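Local coordinates for protein mandelate racemase / muconate lactonizing enzyme (PDB 2POD) that is of unknown function but belongs to the enolase superfamily, binds a sodium ion through three glutamates and may act as a lyase, at residues S195-A200 against L231-A236; V217-H222 against E235-Y240; I249-D252 against S256-R259; R259-E262 against P267-A270. All blocks are in the same frame, centred on the assembly; numbering follows the deposited sequence.

The four contacts run round one flank of the C-terminal barrel domain, from its outer helices inward to the strands. Contacts 1 and 2 share E235 and A236 of helix 227-237: contact 1 packs that helix against helix 194-200, and contact 2 packs it onto strand 216-220; their centres are 9 Å apart. Contacts 3 and 4 share R259 of helix 257-263, with centres 8 Å apart. Contact 4 meets contact 2 through packing of F221 CE1 on Y260 OH, 4.0 Å apart. The sodium ion belongs to contact 2 through E220. The nearest side-chain atom of M251 in contact 3 is about 11 Å from the sodium ion. For V268 in contact 4, the nearest side-chain atom is about 13 Å from the sodium ion.

Contact 1: residues S195-A200 against L231-A236; sequences SDLKRA and LQIAEA
L197 carries this contact single-handed on its side: its two methyl groups reach from helix 194-200 to Q232, I233 and A236 on helix 227-237. The leucine leaves its backbone with CG anti to the backbone N (chi1 -171°), which carries the branch across the gap between the helices. There it forks. L197 CD1 lies 3.8 Å from I233 CG1, the two side chains crossing at a slant, while L197 CD2 is more loosely placed against A236 CB, at 4.2 Å. The same L197 CD2 also rests 3.8 Å from the backbone O of Q232, a van der Waals approach without a hydrogen bond. F180 packs against both L197 and I233 and so extends the apolar cluster.

The two segment axes are 11.0 Å apart at closest approach and cross at -47°. All the close contacts across the segments converge on L197. Toward the looser side, the extended side chain of Q232 brings OE1 to 4.0 Å from L197 CD2. Polar groups on helix 194-200 find partners away from helix 227-237. R199 NH1 makes a salt bridge with D196 OD2 at 2.8 Å, although its hydrogen-bond geometry is weak, and the exposed K198 sends NZ to D213 of the second subunit.

With no hydrogen bond or salt bridge between these two segments, cohesion across this interface comes from dispersion and the burial of L197 and I233, while charge is left to the outer surface and the subunit boundary.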
loop_
_atom_site.group_PDB
_atom_site.type_symbol
_atom_site.label_atom_id
_atom_site.label_comp_id
_atom_site.label_asym_id
_atom_site.label_seq_id
_atom_site.Cartn_x
_atom_site.Cartn_y
_atom_site.Cartn_z
ATOM N N SER B 195 16.999 -34.425 7.113
ATOM C CA SER B 195 16.744 -35.841 7.338
ATOM C C SER B 195 15.588 -36.070 8.315
ATOM O O SER B 195 14.804 -37.007 8.145
ATOM C CB SER B 195 18.025 -36.559 7.797
ATOM O OG SER B 195 18.335 -36.289 9.157
ATOM N N ASP B 196 15.481 -35.210 9.327
ATOM C CA ASP B 196 14.316 -35.198 10.220
ATOM C C ASP B 196 13.034 -34.800 9.496
ATOM O O ASP B 196 11.946 -35.255 9.854
ATOM C CB ASP B 196 14.549 -34.265 11.416
ATOM C CG ASP B 196 15.335 -34.929 12.544
ATOM O OD1 ASP B 196 15.662 -34.229 13.528
ATOM O OD2 ASP B 196 15.622 -36.145 12.461
ATOM N N LEU B 197 13.177 -33.958 8.477
ATOM C CA LEU B 197 12.065 -33.548 7.633
ATOM C C LEU B 197 11.553 -34.715 6.798
ATOM O O LEU B 197 10.341 -34.921 6.686
ATOM C CB LEU B 197 12.479 -32.363 6.742
ATOM C CG LEU B 197 11.432 -31.604 5.912
ATOM C CD1 LEU B 197 10.079 -31.483 6.602
ATOM C CD2 LEU B 197 11.945 -30.227 5.496
ATOM N N LYS B 198 12.487 -35.480 6.236
ATOM C CA LYS B 198 12.173 -36.652 5.420
ATOM C C LYS B 198 11.560 -37.793 6.241
ATOM O O LYS B 198 10.759 -38.577 5.723
ATOM C CB LYS B 198 13.426 -37.143 4.690
ATOM C CG LYS B 198 13.151 -37.711 3.308
ATOM C CD LYS B 198 13.391 -36.674 2.217
ATOM C CE LYS B 198 14.725 -36.900 1.528
ATOM N NZ LYS B 198 15.556 -35.667 1.535
ATOM N N ARG B 199 11.936 -37.869 7.516
ATOM C CA ARG B 199 11.389 -38.870 8.427
ATOM C C ARG B 199 10.016 -38.471 8.965
ATOM O O ARG B 199 9.203 -39.329 9.307
ATOM C CB ARG B 199 12.358 -39.131 9.582
ATOM C CG ARG B 199 12.517 -40.609 9.934
ATOM C CD ARG B 199 13.498 -40.835 11.088
ATOM N NE ARG B 199 14.800 -40.204 10.859
ATOM C CZ ARG B 199 15.319 -39.246 11.624
ATOM N NH1 ARG B 199 14.652 -38.794 12.682
ATOM N NH2 ARG B 199 16.508 -38.736 11.328
ATOM N N ALA B 200 9.768 -37.165 9.041
ATOM C CA ALA B 200 8.441 -36.644 9.362
ATOM C C ALA B 200 7.497 -36.654 8.158
ATOM O O ALA B 200 6.285 -36.572 8.318
ATOM C CB ALA B 200 8.550 -35.247 9.951
ATOM N N LEU B 231 8.383 -22.527 6.309
ATOM C CA LEU B 231 8.431 -22.403 4.853
ATOM C C LEU B 231 9.072 -23.635 4.215
ATOM O O LEU B 231 8.603 -24.145 3.196
ATOM C CB LEU B 231 9.214 -21.144 4.457
ATOM C CG LEU B 231 8.641 -19.760 4.795
ATOM C CD1 LEU B 231 9.610 -18.631 4.393
ATOM C CD2 LEU B 231 7.268 -19.548 4.164
ATOM N N GLN B 232 10.144 -24.095 4.848
ATOM C CA GLN B 232 10.887 -25.288 4.463
ATOM C C GLN B 232 10.031 -26.550 4.525
ATOM O O GLN B 232 10.118 -27.403 3.640
ATOM C CB GLN B 232 12.076 -25.431 5.410
ATOM C CG GLN B 232 13.312 -26.032 4.810
ATOM C CD GLN B 232 14.295 -26.488 5.872
ATOM O OE1 GLN B 232 14.868 -27.574 5.772
ATOM N NE2 GLN B 232 14.498 -25.661 6.896
ATOM N N ILE B 233 9.206 -26.657 5.570
ATOM C CA ILE B 233 8.240 -27.748 5.703
ATOM C C ILE B 233 7.127 -27.669 4.652
ATOM O O ILE B 233 6.816 -28.672 4.001
ATOM C CB ILE B 233 7.654 -27.833 7.142
ATOM C CG1 ILE B 233 8.721 -28.306 8.134
ATOM C CG2 ILE B 233 6.477 -28.785 7.192
ATOM C CD1 ILE B 233 8.491 -27.832 9.570
ATOM N N ALA B 234 6.551 -26.479 4.478
ATOM C CA ALA B 234 5.494 -26.237 3.477
ATOM C C ALA B 234 5.908 -26.572 2.044
ATOM O O ALA B 234 5.116 -27.127 1.289
ATOM C CB ALA B 234 4.988 -24.799 3.554
ATOM N N GLU B 235 7.145 -26.228 1.684
ATOM C CA GLU B 235 7.733 -26.609 0.400
ATOM C C GLU B 235 7.845 -28.134 0.223
ATOM O O GLU B 235 7.568 -28.658 -0.859
ATOM C CB GLU B 235 9.101 -25.923 0.214
ATOM C CG GLU B 235 9.899 -26.342 -1.040
ATOM C CD GLU B 235 9.317 -25.816 -2.353
ATOM O OE1 GLU B 235 8.510 -24.860 -2.331
ATOM O OE2 GLU B 235 9.682 -26.362 -3.418
ATOM N N ALA B 236 8.225 -28.831 1.293
ATOM C CA ALA B 236 8.325 -30.292 1.280
ATOM C C ALA B 236 6.961 -30.991 1.182
ATOM O O ALA B 236 6.856 -32.081 0.607
ATOM C CB ALA B 236 9.096 -30.780 2.495
#

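Contact 2: residues V217-H222 against E235-Y240; sequences VMVEFH and EALREY. With NA (sodium ion), chain D.
V219 and L237 mark the closest backbone approach, with 9.3 Å between their CA atoms: strand residues 217-220 lie inside, and segment 235-240, on helix 227-237, lies outside, separated by a layer of side chains. L237 is the residue of 235-240 that reaches into that layer. L237 CD1 is the touching atom for both partners, meeting V219 CG2 tip to tip at 4.0 Å and F221 CZ at 3.7 Å. The methyl comes to the edge of the phenyl ring, near the ring plane, while V219 CG1 covers part of one ring face.

E220 points to the other side of the strand. Its first torsion (chi1 159°) swings CG to the far side from the backbone N, and a bend at chi2 brings E220 OE1 to the sodium ion at 2.3 Å. E220 OE2 accepts a 2.7 Å hydrogen bond from H222 N, which meets it from above the carboxylate plane and limits the group's rotation. E246 and E272 supply the other two glutamates of the metal site.

Strand 216-220 runs between strands 174-177 and 244-246, parallel to both; F204 of helix 202-210 touches V219 and L237, and helix 227-237 makes the beta-alpha-beta crossover to strand 244-246.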
loop_
_atom_site.group_PDB
_atom_site.type_symbol
_atom_site.label_atom_id
_atom_site.label_comp_id
_atom_site.label_asym_id
_atom_site.label_seq_id
_atom_site.Cartn_x
_atom_site.Cartn_y
_atom_site.Cartn_z
ATOM N N VAL B 217 -5.805 -35.158 3.780
ATOM C CA VAL B 217 -4.941 -35.091 4.962
ATOM C C VAL B 217 -4.627 -33.643 5.314
ATOM O O VAL B 217 -4.054 -32.902 4.513
ATOM C CB VAL B 217 -3.602 -35.850 4.788
ATOM C CG1 VAL B 217 -3.078 -36.305 6.141
ATOM C CG2 VAL B 217 -3.756 -37.024 3.859
HETATM N N MSE B 218 -5.010 -33.253 6.521
HETATM C CA MSE B 218 -4.742 -31.920 7.005
HETATM C C MSE B 218 -3.642 -31.968 8.053
HETATM O O MSE B 218 -3.671 -32.792 8.956
HETATM C CB MSE B 218 -6.016 -31.262 7.552
HETATM C CG MSE B 218 -7.030 -32.212 8.146
HETATM SE SE MSE B 218 -8.695 -32.422 7.128
HETATM C CE MSE B 218 -8.114 -33.159 5.552
ATOM N N VAL B 219 -2.660 -31.086 7.912
ATOM C CA VAL B 219 -1.520 -31.059 8.812
ATOM C C VAL B 219 -1.755 -30.052 9.922
ATOM O O VAL B 219 -2.058 -28.894 9.662
ATOM C CB VAL B 219 -0.222 -30.703 8.079
ATOM C CG1 VAL B 219 0.976 -31.100 8.923
ATOM C CG2 VAL B 219 -0.175 -31.370 6.722
ATOM N N GLU B 220 -1.622 -30.516 11.160
ATOM C CA GLU B 220 -1.647 -29.653 12.334
ATOM C C GLU B 220 -0.205 -29.364 12.749
ATOM O O GLU B 220 0.619 -30.271 12.779
ATOM C CB GLU B 220 -2.415 -30.357 13.459
ATOM C CG GLU B 220 -2.130 -29.868 14.858
ATOM C CD GLU B 220 -2.734 -28.507 15.147
ATOM O OE1 GLU B 220 -3.853 -28.479 15.702
ATOM O OE2 GLU B 220 -2.110 -27.464 14.833
ATOM N N PHE B 221 0.108 -28.105 13.046
ATOM C CA PHE B 221 1.478 -27.745 13.397
ATOM C C PHE B 221 1.621 -27.269 14.833
ATOM O O PHE B 221 2.742 -27.091 15.322
ATOM C CB PHE B 221 2.026 -26.687 12.443
ATOM C CG PHE B 221 2.349 -27.204 11.075
ATOM C CD1 PHE B 221 1.529 -26.901 9.993
ATOM C CD2 PHE B 221 3.481 -27.982 10.863
ATOM C CE1 PHE B 221 1.825 -27.375 8.715
ATOM C CE2 PHE B 221 3.788 -28.454 9.599
ATOM C CZ PHE B 221 2.962 -28.143 8.516
ATOM N N HIS B 222 0.481 -27.049 15.483
ATOM C CA HIS B 222 0.386 -26.601 16.885
ATOM C C HIS B 222 1.085 -25.296 17.245
ATOM O O HIS B 222 1.452 -25.105 18.409
ATOM C CB HIS B 222 0.770 -27.717 17.865
ATOM C CG HIS B 222 -0.284 -28.766 18.035
ATOM N ND1 HIS B 222 -0.071 -30.090 17.720
ATOM C CD2 HIS B 222 -1.556 -28.688 18.494
ATOM C CE1 HIS B 222 -1.163 -30.785 17.985
ATOM N NE2 HIS B 222 -2.083 -29.956 18.444
ATOM N N GLU B 235 7.145 -26.228 1.684
ATOM C CA GLU B 235 7.733 -26.609 0.400
ATOM C C GLU B 235 7.845 -28.134 0.223
ATOM O O GLU B 235 7.568 -28.658 -0.859
ATOM C CB GLU B 235 9.101 -25.923 0.214
ATOM C CG GLU B 235 9.899 -26.342 -1.040
ATOM C CD GLU B 235 9.317 -25.816 -2.353
ATOM O OE1 GLU B 235 8.510 -24.860 -2.331
ATOM O OE2 GLU B 235 9.682 -26.362 -3.418
ATOM N N ALA B 236 8.225 -28.831 1.293
ATOM C CA ALA B 236 8.325 -30.292 1.280
ATOM C C ALA B 236 6.961 -30.991 1.182
ATOM O O ALA B 236 6.856 -32.081 0.607
ATOM C CB ALA B 236 9.096 -30.780 2.495
ATOM N N LEU B 237 5.928 -30.351 1.727
ATOM C CA LEU B 237 4.574 -30.908 1.751
ATOM C C LEU B 237 3.794 -30.672 0.451
ATOM O O LEU B 237 2.722 -31.262 0.253
ATOM C CB LEU B 237 3.787 -30.351 2.941
ATOM C CG LEU B 237 4.142 -30.851 4.342
ATOM C CD1 LEU B 237 3.319 -30.107 5.373
ATOM C CD2 LEU B 237 3.896 -32.348 4.461
ATOM N N ARG B 238 4.338 -29.820 -0.422
ATOM C CA ARG B 238 3.723 -29.467 -1.709
ATOM C C ARG B 238 3.418 -30.685 -2.582
ATOM O O ARG B 238 2.342 -30.781 -3.172
ATOM C CB ARG B 238 4.623 -28.479 -2.459
ATOM C CG ARG B 238 4.119 -28.029 -3.823
ATOM C CD ARG B 238 5.068 -27.015 -4.447
ATOM N NE ARG B 238 5.210 -25.827 -3.605
ATOM C CZ ARG B 238 4.477 -24.721 -3.726
ATOM N NH1 ARG B 238 3.540 -24.627 -4.666
ATOM N NH2 ARG B 238 4.686 -23.703 -2.901
ATOM N N GLU B 239 4.373 -31.611 -2.624
ATOM C CA GLU B 239 4.272 -32.886 -3.335
ATOM C C GLU B 239 3.046 -33.741 -2.943
ATOM O O GLU B 239 2.416 -34.367 -3.800
ATOM C CB GLU B 239 5.562 -33.668 -3.092
ATOM C CG GLU B 239 5.821 -34.820 -4.045
ATOM C CD GLU B 239 6.698 -35.889 -3.419
ATOM O OE1 GLU B 239 6.277 -37.066 -3.396
ATOM O OE2 GLU B 239 7.803 -35.555 -2.943
ATOM N N TYR B 240 2.709 -33.745 -1.657
ATOM C CA TYR B 240 1.684 -34.635 -1.114
ATOM C C TYR B 240 0.262 -34.077 -1.159
ATOM O O TYR B 240 -0.665 -34.714 -0.656
ATOM C CB TYR B 240 2.031 -35.024 0.327
ATOM C CG TYR B 240 3.249 -35.903 0.443
ATOM C CD1 TYR B 240 3.201 -37.244 0.065
ATOM C CD2 TYR B 240 4.451 -35.399 0.931
ATOM C CE1 TYR B 240 4.315 -38.058 0.172
ATOM C CE2 TYR B 240 5.575 -36.209 1.041
ATOM C CZ TYR B 240 5.497 -37.538 0.662
ATOM O OH TYR B 240 6.601 -38.349 0.766
HETATM NA NA NA D . -5.889 -28.042 16.578
#

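Contact 3: residues I249-D252 against S256-R259; sequences IRMD and SLKR
M251, present as selenomethionine, is the centre of an inverse gamma turn, and its heavy side chain folds back to meet L257. A bend at chi2 (-73°) lays the selenoether end against that leucine, each atom paired with a different methyl: M251 SE lies 3.9 Å from L257 CD2, and M251 CE lies 3.8 Å from L257 CD1. I249 approaches the same leucine, with I249 CG1 standing 4.2 Å from L257 CD1. Here CG1 is set between the backbone N and the carbonyl carbon (chi1 68°), and the chain continues to I249 CD1, which reaches S256 CB at 3.9 Å.

The polar side chains around this patch have other partners. R250 NE forms a salt bridge with D252 OD2 at 3.5 Å, the carboxylate oxygen lying at the edge of the guanidinium in its plane. S256 OG is hydrogen-bonded to R281 of the third subunit, and D252 OD1 to H316 of the second.

Thus the loop after strand 244-246 closes on segment 256-259 through aliphatic and selenoether contacts alone, whereas several polar groups here bond to two neighbouring subunits, while R250 and D252 also pair within the loop.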
loop_
_atom_site.group_PDB
_atom_site.type_symbol
_atom_site.label_atom_id
_atom_site.label_comp_id
_atom_site.label_asym_id
_atom_site.label_seq_id
_atom_site.Cartn_x
_atom_site.Cartn_y
_atom_site.Cartn_z
ATOM N N ILE B 249 2.620 -21.203 11.987
ATOM C CA ILE B 249 3.399 -20.365 12.902
ATOM C C ILE B 249 2.484 -19.914 14.032
ATOM O O ILE B 249 1.265 -20.065 13.937
ATOM C CB ILE B 249 4.015 -19.110 12.191
ATOM C CG1 ILE B 249 2.919 -18.112 11.757
ATOM C CG2 ILE B 249 4.903 -19.527 11.018
ATOM C CD1 ILE B 249 3.402 -16.679 11.526
ATOM N N ARG B 250 3.066 -19.358 15.091
ATOM C CA ARG B 250 2.283 -18.802 16.199
ATOM C C ARG B 250 1.475 -17.564 15.786
ATOM O O ARG B 250 2.011 -16.630 15.194
ATOM C CB ARG B 250 3.182 -18.493 17.397
ATOM C CG ARG B 250 2.430 -18.074 18.655
ATOM C CD ARG B 250 3.057 -18.678 19.887
ATOM N NE ARG B 250 3.410 -17.663 20.874
ATOM C CZ ARG B 250 3.344 -17.839 22.191
ATOM N NH1 ARG B 250 3.690 -16.844 22.997
ATOM N NH2 ARG B 250 2.927 -18.996 22.705
HETATM N N MSE B 251 0.185 -17.573 16.112
HETATM C CA MSE B 251 -0.734 -16.496 15.749
HETATM C C MSE B 251 -0.726 -15.348 16.768
HETATM O O MSE B 251 -1.737 -15.064 17.415
HETATM C CB MSE B 251 -2.151 -17.059 15.589
HETATM C CG MSE B 251 -2.266 -18.190 14.586
HETATM SE SE MSE B 251 -2.126 -17.605 12.732
HETATM C CE MSE B 251 -1.601 -19.305 11.937
ATOM N N ASP B 252 0.421 -14.694 16.913
ATOM C CA ASP B 252 0.564 -13.608 17.881
ATOM C C ASP B 252 0.450 -12.255 17.184
ATOM O O ASP B 252 -0.553 -11.561 17.350
ATOM C CB ASP B 252 1.858 -13.735 18.702
ATOM C CG ASP B 252 2.995 -14.410 17.932
ATOM O OD1 ASP B 252 3.016 -14.299 16.687
ATOM O OD2 ASP B 252 3.879 -15.037 18.573
ATOM N N SER B 256 2.714 -11.513 9.947
ATOM C CA SER B 256 3.712 -12.477 9.486
ATOM C C SER B 256 3.148 -13.623 8.626
ATOM O O SER B 256 3.913 -14.429 8.081
ATOM C CB SER B 256 4.478 -13.049 10.682
ATOM O OG SER B 256 5.586 -12.236 11.030
ATOM N N LEU B 257 1.824 -13.694 8.507
ATOM C CA LEU B 257 1.173 -14.888 7.976
ATOM C C LEU B 257 1.185 -14.971 6.456
ATOM O O LEU B 257 1.253 -16.066 5.897
ATOM C CB LEU B 257 -0.251 -15.018 8.515
ATOM C CG LEU B 257 -0.959 -16.364 8.368
ATOM C CD1 LEU B 257 -0.131 -17.512 8.942
ATOM C CD2 LEU B 257 -2.319 -16.290 9.016
ATOM N N LYS B 258 1.137 -13.815 5.792
ATOM C CA LYS B 258 1.059 -13.763 4.332
ATOM C C LYS B 258 2.316 -14.303 3.665
ATOM O O LYS B 258 2.250 -14.874 2.579
ATOM C CB LYS B 258 0.758 -12.345 3.839
ATOM C CG LYS B 258 -0.320 -12.296 2.747
ATOM C CD LYS B 258 0.232 -12.470 1.339
ATOM C CE LYS B 258 -0.677 -13.356 0.484
ATOM N NZ LYS B 258 -1.809 -12.612 -0.145
ATOM N N ARG B 259 3.450 -14.122 4.336
ATOM C CA ARG B 259 4.700 -14.749 3.952
ATOM C C ARG B 259 4.643 -16.270 3.945
ATOM O O ARG B 259 5.137 -16.894 3.007
ATOM C CB ARG B 259 5.842 -14.234 4.818
ATOM C CG ARG B 259 6.198 -12.785 4.501
ATOM C CD ARG B 259 7.482 -12.353 5.158
ATOM N NE ARG B 259 8.631 -13.096 4.648
ATOM C CZ ARG B 259 9.852 -13.044 5.166
ATOM N NH1 ARG B 259 10.101 -12.283 6.223
ATOM N NH2 ARG B 259 10.821 -13.774 4.634
#

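Contact 4: residues R259-E262 against P267-A270; sequences RYAE and PVCA
Apolar packing joins Y260 and A261 of helix 257-263 to V268 at the start of strand 268-270, with the CA atoms of A261 and V268 6.4 Å apart. A single methyl does all the touching from the strand: V268 CG1 lies 3.9 Å from A261 CB and equally far from Y260 CD1. A little more distant, Y260 CE1 lies 4.2 Å from V268 CG1. The valine therefore sits in the angle between two consecutive helix residues.

The aromatic part of the contact is made at the ring edge. V268 CG1 lies in the plane of the Y260 ring beside its CD1-CE1 side, and no face is used by the valine. A chi1 of -176° turns the ring away from the tyrosine's own backbone N and sends it past V268, the two side chains running in opposite directions. A230 and A234 of helix 227-237 pack on the tyrosine, as does F221.

No hydrogen bond links 259-262 to 267-270. Main-chain bonds instead tie the strand to its neighbours: P267 and C269 pair with H245, and V268 with G290 and I291. On the helix's outer side, R259 NH1 bonds to A289 O of the second subunit.

Strand 244-246, helix 257-263 and strand 268-270 form a beta-alpha-beta unit, and the packing of its helix over parallel strands is the repeating architecture of the TIM-barrel-like C-terminal domain of the enolase superfamily.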
loop_
_atom_site.group_PDB
_atom_site.type_symbol
_atom_site.label_atom_id
_atom_site.label_comp_id
_atom_site.label_asym_id
_atom_site.label_seq_id
_atom_site.Cartn_x
_atom_site.Cartn_y
_atom_site.Cartn_z
ATOM N N ARG B 259 3.450 -14.122 4.336
ATOM C CA ARG B 259 4.700 -14.749 3.952
ATOM C C ARG B 259 4.643 -16.270 3.945
ATOM O O ARG B 259 5.137 -16.894 3.007
ATOM C CB ARG B 259 5.842 -14.234 4.818
ATOM C CG ARG B 259 6.198 -12.785 4.501
ATOM C CD ARG B 259 7.482 -12.353 5.158
ATOM N NE ARG B 259 8.631 -13.096 4.648
ATOM C CZ ARG B 259 9.852 -13.044 5.166
ATOM N NH1 ARG B 259 10.101 -12.283 6.223
ATOM N NH2 ARG B 259 10.821 -13.774 4.634
ATOM N N TYR B 260 4.019 -16.867 4.963
ATOM C CA TYR B 260 3.754 -18.306 4.933
ATOM C C TYR B 260 2.789 -18.709 3.822
ATOM O O TYR B 260 3.088 -19.627 3.051
ATOM C CB TYR B 260 3.314 -18.873 6.293
ATOM C CG TYR B 260 3.145 -20.380 6.252
ATOM C CD1 TYR B 260 1.937 -20.956 5.849
ATOM C CD2 TYR B 260 4.204 -21.231 6.568
ATOM C CE1 TYR B 260 1.781 -22.323 5.771
ATOM C CE2 TYR B 260 4.054 -22.616 6.496
ATOM C CZ TYR B 260 2.837 -23.149 6.093
ATOM O OH TYR B 260 2.646 -24.503 6.015
ATOM N N ALA B 261 1.641 -18.026 3.748
ATOM C CA ALA B 261 0.576 -18.366 2.797
ATOM C C ALA B 261 1.028 -18.383 1.339
ATOM O O ALA B 261 0.708 -19.321 0.601
ATOM C CB ALA B 261 -0.609 -17.456 2.976
ATOM N N GLU B 262 1.792 -17.358 0.953
ATOM C CA GLU B 262 2.416 -17.234 -0.375
ATOM C C GLU B 262 3.183 -18.478 -0.827
ATOM O O GLU B 262 3.174 -18.820 -2.009
ATOM C CB GLU B 262 3.407 -16.070 -0.370
ATOM C CG GLU B 262 2.848 -14.721 -0.771
ATOM C CD GLU B 262 3.736 -13.571 -0.308
ATOM O OE1 GLU B 262 3.252 -12.418 -0.296
ATOM O OE2 GLU B 262 4.915 -13.815 0.054
ATOM N N PRO B 267 -3.855 -24.423 1.605
ATOM C CA PRO B 267 -4.322 -23.211 2.274
ATOM C C PRO B 267 -4.067 -23.252 3.773
ATOM O O PRO B 267 -4.072 -24.335 4.376
ATOM C CB PRO B 267 -5.827 -23.209 1.994
ATOM C CG PRO B 267 -6.170 -24.648 1.723
ATOM C CD PRO B 267 -4.965 -25.239 1.071
ATOM N N VAL B 268 -3.838 -22.081 4.368
ATOM C CA VAL B 268 -3.701 -22.008 5.814
ATOM C C VAL B 268 -5.027 -22.070 6.568
ATOM O O VAL B 268 -6.023 -21.449 6.182
ATOM C CB VAL B 268 -2.653 -20.966 6.340
ATOM C CG1 VAL B 268 -1.833 -20.350 5.211
ATOM C CG2 VAL B 268 -3.267 -19.909 7.232
ATOM N N CYS B 269 -5.033 -22.886 7.614
ATOM C CA CYS B 269 -6.165 -22.991 8.500
ATOM C C CYS B 269 -5.773 -22.310 9.804
ATOM O O CYS B 269 -4.744 -22.628 10.414
ATOM C CB CYS B 269 -6.509 -24.458 8.724
ATOM S SG CYS B 269 -7.903 -24.753 9.787
ATOM N N ALA B 270 -6.575 -21.336 10.206
ATOM C CA ALA B 270 -6.243 -20.523 11.368
ATOM C C ALA B 270 -7.551 -19.993 11.929
ATOM O O ALA B 270 -8.468 -19.757 11.150
ATOM C CB ALA B 270 -5.330 -19.364 10.955
#